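Local atomic coordinates of N-alpha-acetyltransferase 35, NatC auxiliary subunit (Saccharomyces cerevisiae, PDB entry 6YGA), a protein that serves as the auxiliary subunit of the NatC N-terminal acetyltransferase, which acetylates the N-terminal methionine of the L-A virus Gag protein. Residues N180-N185 with T275-H280; A465-W470 with L587-F592; L583-R588 with E604-T609. One frame throughout, in Å; residues are numbered along the deposited sequence. Where two conformers were deposited one is given.

Contact 1: residues N180-N185 with T275-H280; sequences NNMGFN and TYIQKH
Met182, a selenomethionine, reaches from a loop to the short helix 276-280 and meets Ile277 and Gln278. Just before it, Asn180 takes the backbone N-H of Met182 on its side-chain OD1 (OD1 to N 3.2 Å). This is an Asx turn, in which the donor stands well above the amide plane. Asn181 then opens a type I' beta turn that runs to Phe184 and is closed by the bond from Phe184 N to Asn181 O, 3.3 Å long. Met182 occupies the second position of this turn with positive phi, and its CB is directed at the helix. Its CG lies anti to the carbonyl carbon (chi1 -63°), and a bend at chi3 (115°) turns the methyl away from a straight course. SE rests against Ile277 CD1 at 3.8 Å, the two side chains crossing at a slant, while CE settles on the helix backbone, 3.6 Å from Gln278 CA and equally near Ile277 O. Gly183 supplies the second positive phi that the turn requires. Phe184 brings only its ring end near the helix; Arg281 makes a cation-pi contact with that ring and bonds Met182 O. Gln278 OE1 is held by Arg288 N. The buried contact thus joins the loop between helices 142-167 and 193-209 to helix 276-280, with helix 118-129 touching both Phe184 and Ile277.

Contact 2: residues A465-W470 with L587-F592; sequences AYSMFW and LRFKPF. With EDO (1,2-ethanediol), chain C.
Met468, a selenomethionine deposited in two conformers, and Phe589 make the Met-aromatic contact between helix 465-506 and the turn that follows helix 581-588. In the conformer given, SE lies 4.2 Å from the centroid of the Phe589 ring, 36° off its normal, an oblique approach. The closest ring atom is Phe589 CZ, 3.7 Å from Met468 SE, and the two side chains run past each other in opposite directions. Bends at chi2 (-51°) and chi3 (-56°) fold the Met468 chain and carry the selenium across to the ring. All this describes one of the two conformers and is uncertain to that extent.

Two further apolar touches join this pair. Ser467 comes to the edge of the same ring near its plane, with CB 3.7 Å from Phe589 CZ, so the serine meets the phenylalanine through carbon. Arg588 CG and CD both approach Met468 SE, at 3.9 Å.

No hydrogen bond joins the two segments; Arg588 turns its guanidinium to other partners. NH1 donates to O1 of an ethanediol molecule, probably from the crystallisation liquor, over 2.8 Å, with O1 at the edge of the guanidinium. NE forms a salt bridge with Glu464, and NH2 bonds Arg137 O of the N-alpha-acetyltransferase 30 chain.

Arg588 thus divides its roles: its methylenes serve the apolar contact, while Glu464 of its own chain and Arg137 O of the N-alpha-acetyltransferase 30 chain fix the direction of the guanidinium, the glutamate probably balancing its charge.

Contact 3: residues L583-R588 with E604-T609; sequences LIHNLR and EVFQQT. With EDO (1,2-ethanediol), chain C.
His585 points the edge of its imidazole into the face of the Phe606 ring, a T-shaped stack that carries this contact between helices 581-588 and 603-613. The ring planes stand at 68° and the centroids are 4.6 Å apart. His585 CE1 does the touching: it sits over the centre of the phenyl ring and comes within 3.4 Å of Phe606 CD1. His585 NE2 follows at 3.6 Å from Phe606 CD1. His585 has CG anti to the backbone N (chi1 168°), which carries the imidazole toward Phe606, and on the other side a chi2 of 88° sets the plane of the phenyl ring. The pair belongs to a larger aromatic cluster, since both rings also meet Phe589 and Phe606 is in edge-to-face contact with Trp470.

The two helices follow each other in the chain, separated by a mostly non-helical linker, within the NAA35-like, TPR-repeat region. The nearest CA atoms, of His585 and Phe606, are 9.6 Å apart, a distance bridged by the two rings without a hydrogen bond between the segments.

Away from the stack the contact loosens. The end of the Gln607 side chain leans toward helix 581-588 without touching it, and its OE1 is engaged by Asn570. Another face of helix 581-588 is covered by the N-alpha-acetyltransferase 30 chain, on which Leu583, Ile584 and Leu587 pack. Thr609, one turn beyond Phe606, lies against Tyr466 and Trp470 of helix 465-506. The solvent side is represented by Glu604, exposed on its helix, which reaches back through OE2 to a salt bridge with Arg582, a charged link between the same two helices in addition to the aromatic one.

Contact 1 closes first along the chain and lies alone, its centre about 47 Å from that of contact 2 and about 53 Å from that of contact 3. Contacts 2 and 3 are neighbours, with centres about 8 Å apart, sharing Leu587 and Arg588 on helix 581-588. Tyr466 OH of contact 2 lies 2.7 Å from Phe606 O of contact 3, a probable hydrogen bond; together with the shared helix 581-588 it brings helices 465-506, 581-588 and 603-613 into one group in the TPR-like region. That group borders the N-alpha-acetyltransferase 30 chain, whereas contact 1 lies near the N-alpha-acetyltransferase 38 chain, consistent with an auxiliary subunit whose separate regions meet different partners.

Contact 1: residues N180-N185 with T275-H280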
loop_
_atom_site.group_PDB
_atom_site.type_symbol
_atom_site.label_atom_id
_atom_site.label_comp_id
_atom_site.label_asym_id
_atom_site.label_seq_id
_atom_site.Cartn_x
_atom_site.Cartn_y
_atom_site.Cartn_z
ATOM N N ASN B 180 -14.797 -0.124 6.702
ATOM C CA ASN B 180 -15.696 0.868 7.284
ATOM C C ASN B 180 -17.073 0.224 7.350
ATOM O O ASN B 180 -17.851 0.282 6.397
ATOM C CB ASN B 180 -15.709 2.148 6.457
ATOM C CG ASN B 180 -16.681 3.183 6.998
ATOM O OD1 ASN B 180 -17.122 3.103 8.145
ATOM N ND2 ASN B 180 -17.012 4.170 6.171
ATOM N N ASN B 181 -17.369 -0.416 8.483
ATOM C CA ASN B 181 -18.653 -1.072 8.695
ATOM C C ASN B 181 -19.707 -0.141 9.290
ATOM O O ASN B 181 -20.760 -0.619 9.721
ATOM C CB ASN B 181 -18.480 -2.309 9.588
ATOM C CG ASN B 181 -18.014 -1.965 10.990
ATOM O OD1 ASN B 181 -17.424 -0.910 11.220
ATOM N ND2 ASN B 181 -18.269 -2.864 11.936
HETATM N N MSE B 182 -19.444 1.164 9.324
HETATM C CA MSE B 182 -20.417 2.170 9.755
HETATM C C MSE B 182 -21.010 1.913 11.139
HETATM O O MSE B 182 -22.220 2.020 11.333
HETATM C CB MSE B 182 -21.539 2.277 8.723
HETATM C CG MSE B 182 -21.050 2.756 7.372
HETATM SE SE MSE B 182 -22.407 2.654 5.987
HETATM C CE MSE B 182 -22.591 4.560 5.627
ATOM N N GLY B 183 -20.150 1.573 12.094
ATOM C CA GLY B 183 -20.578 1.416 13.469
ATOM C C GLY B 183 -21.333 0.148 13.791
ATOM O O GLY B 183 -22.009 0.090 14.822
ATOM N N PHE B 184 -21.236 -0.878 12.950
ATOM C CA PHE B 184 -21.920 -2.141 13.211
ATOM C C PHE B 184 -21.118 -2.979 14.201
ATOM O O PHE B 184 -19.941 -3.276 13.969
ATOM C CB PHE B 184 -22.138 -2.915 11.912
ATOM C CG PHE B 184 -23.439 -2.598 11.231
ATOM C CD1 PHE B 184 -24.644 -2.887 11.847
ATOM C CD2 PHE B 184 -23.456 -2.023 9.972
ATOM C CE1 PHE B 184 -25.843 -2.597 11.223
ATOM C CE2 PHE B 184 -24.650 -1.733 9.344
ATOM C CZ PHE B 184 -25.844 -2.022 9.969
ATOM N N ASN B 185 -21.760 -3.364 15.303
ATOM C CA ASN B 185 -21.183 -4.266 16.295
ATOM C C ASN B 185 -22.265 -5.269 16.671
ATOM O O ASN B 185 -23.275 -4.894 17.276
ATOM C CB ASN B 185 -20.686 -3.499 17.525
ATOM C CG ASN B 185 -19.823 -4.350 18.445
ATOM O OD1 ASN B 185 -19.810 -5.578 18.352
ATOM N ND2 ASN B 185 -19.097 -3.694 19.347
ATOM N N THR B 275 -26.964 3.623 -2.621
ATOM C CA THR B 275 -26.246 4.423 -1.642
ATOM C C THR B 275 -27.150 4.896 -0.506
ATOM O O THR B 275 -26.791 5.838 0.209
ATOM C CB THR B 275 -25.583 5.623 -2.323
ATOM O OG1 THR B 275 -26.559 6.341 -3.087
ATOM C CG2 THR B 275 -24.466 5.163 -3.250
ATOM N N TYR B 276 -28.311 4.255 -0.334
ATOM C CA TYR B 276 -29.271 4.671 0.685
ATOM C C TYR B 276 -28.656 4.640 2.079
ATOM O O TYR B 276 -28.911 5.530 2.899
ATOM C CB TYR B 276 -30.507 3.768 0.620
ATOM C CG TYR B 276 -31.560 4.017 1.682
ATOM C CD1 TYR B 276 -31.509 3.366 2.908
ATOM C CD2 TYR B 276 -32.622 4.883 1.447
ATOM C CE1 TYR B 276 -32.473 3.583 3.878
ATOM C CE2 TYR B 276 -33.593 5.104 2.411
ATOM C CZ TYR B 276 -33.511 4.452 3.624
ATOM O OH TYR B 276 -34.472 4.670 4.586
ATOM N N ILE B 277 -27.842 3.622 2.365
ATOM C CA ILE B 277 -27.295 3.472 3.708
ATOM C C ILE B 277 -26.317 4.595 4.031
ATOM O O ILE B 277 -26.174 4.986 5.196
ATOM C CB ILE B 277 -26.639 2.089 3.864
ATOM C CG1 ILE B 277 -26.296 1.828 5.331
ATOM C CG2 ILE B 277 -25.393 1.978 2.992
ATOM C CD1 ILE B 277 -25.557 0.534 5.552
ATOM N N GLN B 278 -25.632 5.135 3.022
ATOM C CA GLN B 278 -24.747 6.266 3.271
ATOM C C GLN B 278 -25.529 7.507 3.670
ATOM O O GLN B 278 -25.001 8.373 4.374
ATOM C CB GLN B 278 -23.898 6.566 2.035
ATOM C CG GLN B 278 -23.090 5.388 1.520
ATOM C CD GLN B 278 -22.211 5.755 0.333
ATOM O OE1 GLN B 278 -21.528 6.781 0.341
ATOM N NE2 GLN B 278 -22.227 4.917 -0.697
ATOM N N LYS B 279 -26.782 7.616 3.238
ATOM C CA LYS B 279 -27.520 8.853 3.450
ATOM C C LYS B 279 -28.256 8.865 4.783
ATOM O O LYS B 279 -28.389 9.930 5.398
ATOM C CB LYS B 279 -28.497 9.076 2.289
ATOM C CG LYS B 279 -29.423 10.268 2.445
ATOM C CD LYS B 279 -30.187 10.533 1.154
ATOM C CE LYS B 279 -31.060 11.771 1.271
ATOM N NZ LYS B 279 -31.505 12.281 -0.057
ATOM N N HIS B 280 -28.716 7.710 5.255
ATOM C CA HIS B 280 -29.569 7.648 6.435
ATOM C C HIS B 280 -28.897 7.034 7.655
ATOM O O HIS B 280 -29.159 7.472 8.779
ATOM C CB HIS B 280 -30.847 6.876 6.102
ATOM C CG HIS B 280 -31.745 7.593 5.143
ATOM N ND1 HIS B 280 -31.700 7.389 3.779
ATOM C CD2 HIS B 280 -32.705 8.524 5.353
ATOM C CE1 HIS B 280 -32.601 8.157 3.193
ATOM N NE2 HIS B 280 -33.224 8.855 4.125
#

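Contact 2: residues A465-W470 with L587-F592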
loop_
_atom_site.group_PDB
_atom_site.type_symbol
_atom_site.label_atom_id
_atom_site.label_comp_id
_atom_site.label_asym_id
_atom_site.label_seq_id
_atom_site.Cartn_x
_atom_site.Cartn_y
_atom_site.Cartn_z
ATOM N N ALA B 465 20.110 5.812 -12.305
ATOM C CA ALA B 465 20.256 4.375 -12.525
ATOM C C ALA B 465 21.673 3.903 -12.229
ATOM O O ALA B 465 21.866 2.822 -11.663
ATOM C CB ALA B 465 19.860 4.015 -13.957
ATOM N N TYR B 466 22.677 4.696 -12.608
ATOM C CA TYR B 466 24.055 4.306 -12.330
ATOM C C TYR B 466 24.321 4.233 -10.832
ATOM O O TYR B 466 24.955 3.285 -10.357
ATOM C CB TYR B 466 25.030 5.279 -12.989
ATOM C CG TYR B 466 26.360 5.324 -12.277
ATOM C CD1 TYR B 466 27.285 4.302 -12.432
ATOM C CD2 TYR B 466 26.680 6.378 -11.431
ATOM C CE1 TYR B 466 28.498 4.332 -11.772
ATOM C CE2 TYR B 466 27.887 6.419 -10.765
ATOM C CZ TYR B 466 28.793 5.395 -10.940
ATOM O OH TYR B 466 29.996 5.438 -10.277
ATOM N N SER B 467 23.856 5.227 -10.072
ATOM C CA SER B 467 24.167 5.271 -8.646
ATOM C C SER B 467 23.661 4.024 -7.933
ATOM O O SER B 467 24.394 3.396 -7.160
ATOM C CB SER B 467 23.575 6.529 -8.014
ATOM O OG SER B 467 24.282 7.683 -8.424
HETATM N N MSE B 468 22.413 3.641 -8.192
HETATM C CA MSE B 468 21.806 2.497 -7.518
HETATM C C MSE B 468 22.378 1.163 -8.000
HETATM O O MSE B 468 22.708 0.293 -7.195
HETATM C CB MSE B 468 20.293 2.510 -7.713
HETATM C CG MSE B 468 19.602 3.721 -7.101
HETATM SE SE MSE B 468 20.095 4.004 -5.231
HETATM C CE MSE B 468 19.617 2.257 -4.511
ATOM N N PHE B 469 22.498 1.003 -9.319
ATOM C CA PHE B 469 23.016 -0.253 -9.849
ATOM C C PHE B 469 24.466 -0.471 -9.439
ATOM O O PHE B 469 24.863 -1.601 -9.134
ATOM C CB PHE B 469 22.861 -0.292 -11.368
ATOM C CG PHE B 469 21.507 -0.753 -11.822
ATOM C CD1 PHE B 469 20.912 -1.871 -11.255
ATOM C CD2 PHE B 469 20.818 -0.057 -12.799
ATOM C CE1 PHE B 469 19.661 -2.295 -11.670
ATOM C CE2 PHE B 469 19.573 -0.476 -13.221
ATOM C CZ PHE B 469 18.991 -1.594 -12.654
ATOM N N TRP B 470 25.273 0.590 -9.408
ATOM C CA TRP B 470 26.654 0.407 -8.980
ATOM C C TRP B 470 26.736 0.177 -7.478
ATOM O O TRP B 470 27.594 -0.580 -7.009
ATOM C CB TRP B 470 27.516 1.600 -9.380
ATOM C CG TRP B 470 28.934 1.414 -8.944
ATOM C CD1 TRP B 470 29.898 0.692 -9.583
ATOM C CD2 TRP B 470 29.542 1.931 -7.754
ATOM N NE1 TRP B 470 31.071 0.732 -8.869
ATOM C CE2 TRP B 470 30.879 1.489 -7.743
ATOM C CE3 TRP B 470 29.085 2.727 -6.700
ATOM C CZ2 TRP B 470 31.765 1.821 -6.722
ATOM C CZ3 TRP B 470 29.965 3.054 -5.687
ATOM C CH2 TRP B 470 31.291 2.601 -5.706
ATOM N N LEU B 587 20.456 12.458 -0.117
ATOM C CA LEU B 587 19.080 12.127 0.230
ATOM C C LEU B 587 18.698 10.745 -0.286
ATOM O O LEU B 587 17.988 9.995 0.396
ATOM C CB LEU B 587 18.136 13.187 -0.333
ATOM C CG LEU B 587 16.642 12.952 -0.108
ATOM C CD1 LEU B 587 16.298 13.069 1.371
ATOM C CD2 LEU B 587 15.803 13.914 -0.940
ATOM N N ARG B 588 19.151 10.394 -1.493
ATOM C CA ARG B 588 18.789 9.102 -2.070
ATOM C C ARG B 588 19.366 7.955 -1.253
ATOM O O ARG B 588 18.713 6.919 -1.073
ATOM C CB ARG B 588 19.261 9.030 -3.527
ATOM C CG ARG B 588 19.258 7.630 -4.133
ATOM C CD ARG B 588 17.859 7.050 -4.199
ATOM N NE ARG B 588 17.000 7.805 -5.105
ATOM C CZ ARG B 588 15.678 7.877 -4.987
ATOM N NH1 ARG B 588 15.067 7.245 -3.994
ATOM N NH2 ARG B 588 14.971 8.585 -5.857
ATOM N N PHE B 589 20.578 8.130 -0.727
ATOM C CA PHE B 589 21.278 7.093 0.015
ATOM C C PHE B 589 21.165 7.269 1.525
ATOM O O PHE B 589 21.873 6.587 2.276
ATOM C CB PHE B 589 22.744 7.054 -0.415
ATOM C CG PHE B 589 22.942 6.570 -1.825
ATOM C CD1 PHE B 589 22.908 7.454 -2.892
ATOM C CD2 PHE B 589 23.144 5.224 -2.082
ATOM C CE1 PHE B 589 23.084 7.006 -4.188
ATOM C CE2 PHE B 589 23.320 4.766 -3.374
ATOM C CZ PHE B 589 23.290 5.658 -4.430
ATOM N N LYS B 590 20.292 8.165 1.982
ATOM C CA LYS B 590 20.032 8.312 3.412
ATOM C C LYS B 590 19.706 7.001 4.127
ATOM O O LYS B 590 20.190 6.821 5.257
ATOM C CB LYS B 590 18.905 9.339 3.611
ATOM C CG LYS B 590 18.571 9.676 5.060
ATOM C CD LYS B 590 17.501 10.762 5.105
ATOM C CE LYS B 590 17.221 11.233 6.520
ATOM N NZ LYS B 590 16.577 10.182 7.357
ATOM N N PRO B 591 18.928 6.062 3.566
ATOM C CA PRO B 591 18.657 4.818 4.314
ATOM C C PRO B 591 19.898 4.013 4.669
ATOM O O PRO B 591 19.861 3.240 5.634
ATOM C CB PRO B 591 17.745 4.030 3.365
ATOM C CG PRO B 591 17.080 5.054 2.551
ATOM C CD PRO B 591 18.105 6.133 2.343
ATOM N N PHE B 592 20.988 4.151 3.921
ATOM C CA PHE B 592 22.195 3.378 4.175
ATOM C C PHE B 592 23.246 4.181 4.928
ATOM O O PHE B 592 24.375 3.709 5.093
ATOM C CB PHE B 592 22.775 2.863 2.855
ATOM C CG PHE B 592 21.731 2.436 1.854
ATOM C CD1 PHE B 592 21.160 1.173 1.915
ATOM C CD2 PHE B 592 21.325 3.296 0.843
ATOM C CE1 PHE B 592 20.202 0.780 0.991
ATOM C CE2 PHE B 592 20.368 2.910 -0.083
ATOM C CZ PHE B 592 19.808 1.650 -0.009
HETATM C C1 EDO C . 15.654 5.929 -0.705
HETATM O O1 EDO C . 15.894 5.429 -2.024
HETATM C C2 EDO C . 14.297 5.447 -0.201
HETATM O O2 EDO C . 13.251 6.003 -1.006
#

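Contact 3: residues L583-R588 with E604-T609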
loop_
_atom_site.group_PDB
_atom_site.type_symbol
_atom_site.label_atom_id
_atom_site.label_comp_id
_atom_site.label_asym_id
_atom_site.label_seq_id
_atom_site.Cartn_x
_atom_site.Cartn_y
_atom_site.Cartn_z
ATOM N N LEU B 583 23.446 17.270 -2.367
ATOM C CA LEU B 583 22.324 17.088 -1.451
ATOM C C LEU B 583 21.350 16.043 -1.976
ATOM O O LEU B 583 20.823 15.230 -1.207
ATOM C CB LEU B 583 21.607 18.418 -1.223
ATOM C CG LEU B 583 22.384 19.497 -0.464
ATOM C CD1 LEU B 583 21.589 20.794 -0.390
ATOM C CD2 LEU B 583 22.745 19.007 0.931
ATOM N N ILE B 584 21.104 16.042 -3.287
ATOM C CA ILE B 584 20.176 15.079 -3.870
ATOM C C ILE B 584 20.751 13.672 -3.799
ATOM O O ILE B 584 20.031 12.705 -3.520
ATOM C CB ILE B 584 19.828 15.487 -5.314
ATOM C CG1 ILE B 584 19.030 16.791 -5.316
ATOM C CG2 ILE B 584 19.041 14.393 -6.014
ATOM C CD1 ILE B 584 18.818 17.363 -6.692
ATOM N N HIS B 585 22.059 13.532 -4.035
ATOM C CA HIS B 585 22.698 12.227 -3.906
ATOM C C HIS B 585 22.622 11.706 -2.476
ATOM O O HIS B 585 22.339 10.524 -2.255
ATOM C CB HIS B 585 24.154 12.302 -4.359
ATOM C CG HIS B 585 24.954 11.091 -3.996
ATOM N ND1 HIS B 585 25.034 9.981 -4.808
ATOM C CD2 HIS B 585 25.686 10.805 -2.894
ATOM C CE1 HIS B 585 25.794 9.068 -4.228
ATOM N NE2 HIS B 585 26.199 9.542 -3.065
ATOM N N ASN B 586 22.880 12.569 -1.489
ATOM C CA ASN B 586 22.872 12.114 -0.100
ATOM C C ASN B 586 21.470 11.726 0.346
ATOM O O ASN B 586 21.299 10.771 1.115
ATOM C CB ASN B 586 23.439 13.195 0.819
ATOM C CG ASN B 586 24.915 13.427 0.596
ATOM O OD1 ASN B 586 25.612 12.573 0.047
ATOM N ND2 ASN B 586 25.403 14.583 1.027
ATOM N N LEU B 587 20.456 12.458 -0.117
ATOM C CA LEU B 587 19.080 12.127 0.230
ATOM C C LEU B 587 18.698 10.745 -0.286
ATOM O O LEU B 587 17.988 9.995 0.396
ATOM C CB LEU B 587 18.136 13.187 -0.333
ATOM C CG LEU B 587 16.642 12.952 -0.108
ATOM C CD1 LEU B 587 16.298 13.069 1.371
ATOM C CD2 LEU B 587 15.803 13.914 -0.940
ATOM N N ARG B 588 19.151 10.394 -1.493
ATOM C CA ARG B 588 18.789 9.102 -2.070
ATOM C C ARG B 588 19.366 7.955 -1.253
ATOM O O ARG B 588 18.713 6.919 -1.073
ATOM C CB ARG B 588 19.261 9.030 -3.527
ATOM C CG ARG B 588 19.258 7.630 -4.133
ATOM C CD ARG B 588 17.859 7.050 -4.199
ATOM N NE ARG B 588 17.000 7.805 -5.105
ATOM C CZ ARG B 588 15.678 7.877 -4.987
ATOM N NH1 ARG B 588 15.067 7.245 -3.994
ATOM N NH2 ARG B 588 14.971 8.585 -5.857
ATOM N N GLU B 604 32.322 11.452 -3.577
ATOM C CA GLU B 604 33.445 11.526 -4.506
ATOM C C GLU B 604 33.762 10.169 -5.127
ATOM O O GLU B 604 34.209 10.104 -6.278
ATOM C CB GLU B 604 34.678 12.086 -3.795
ATOM C CG GLU B 604 34.581 13.563 -3.417
ATOM C CD GLU B 604 33.820 13.804 -2.124
ATOM O OE1 GLU B 604 33.355 12.822 -1.507
ATOM O OE2 GLU B 604 33.693 14.982 -1.724
ATOM N N VAL B 605 33.540 9.079 -4.390
ATOM C CA VAL B 605 33.809 7.750 -4.936
ATOM C C VAL B 605 32.814 7.414 -6.041
ATOM O O VAL B 605 33.184 6.833 -7.070
ATOM C CB VAL B 605 33.790 6.696 -3.815
ATOM C CG1 VAL B 605 34.057 5.308 -4.381
ATOM C CG2 VAL B 605 34.813 7.042 -2.742
ATOM N N PHE B 606 31.539 7.774 -5.848
ATOM C CA PHE B 606 30.543 7.585 -6.900
ATOM C C PHE B 606 30.947 8.311 -8.177
ATOM O O PHE B 606 30.820 7.764 -9.278
ATOM C CB PHE B 606 29.173 8.080 -6.430
ATOM C CG PHE B 606 28.395 7.081 -5.607
ATOM C CD1 PHE B 606 28.558 7.015 -4.229
ATOM C CD2 PHE B 606 27.472 6.234 -6.208
ATOM C CE1 PHE B 606 27.831 6.107 -3.470
ATOM C CE2 PHE B 606 26.742 5.323 -5.453
ATOM C CZ PHE B 606 26.923 5.261 -4.083
ATOM N N GLN B 607 31.433 9.548 -8.047
ATOM C CA GLN B 607 31.796 10.330 -9.225
ATOM C C GLN B 607 33.014 9.743 -9.923
ATOM O O GLN B 607 33.037 9.613 -11.152
ATOM C CB GLN B 607 32.054 11.785 -8.830
ATOM C CG GLN B 607 30.947 12.404 -7.996
ATOM C CD GLN B 607 29.592 12.308 -8.665
ATOM O OE1 GLN B 607 29.445 12.622 -9.848
ATOM N NE2 GLN B 607 28.591 11.868 -7.910
ATOM N N GLN B 608 34.041 9.377 -9.151
ATOM C CA GLN B 608 35.270 8.868 -9.750
ATOM C C GLN B 608 35.034 7.533 -10.444
ATOM O O GLN B 608 35.564 7.291 -11.534
ATOM C CB GLN B 608 36.358 8.739 -8.684
ATOM C CG GLN B 608 37.682 8.221 -9.216
ATOM C CD GLN B 608 38.290 9.133 -10.263
ATOM O OE1 GLN B 608 38.117 10.352 -10.222
ATOM N NE2 GLN B 608 39.007 8.545 -11.212
ATOM N N THR B 609 34.234 6.657 -9.832
ATOM C CA THR B 609 33.950 5.359 -10.436
ATOM C C THR B 609 33.302 5.516 -11.806
ATOM O O THR B 609 33.655 4.805 -12.753
ATOM C CB THR B 609 33.054 4.538 -9.509
ATOM O OG1 THR B 609 33.729 4.314 -8.265
ATOM C CG2 THR B 609 32.717 3.203 -10.141
HETATM C C1 EDO C . 15.654 5.929 -0.705
HETATM O O1 EDO C . 15.894 5.429 -2.024
HETATM C C2 EDO C . 14.297 5.447 -0.201
HETATM O O2 EDO C . 13.251 6.003 -1.006
#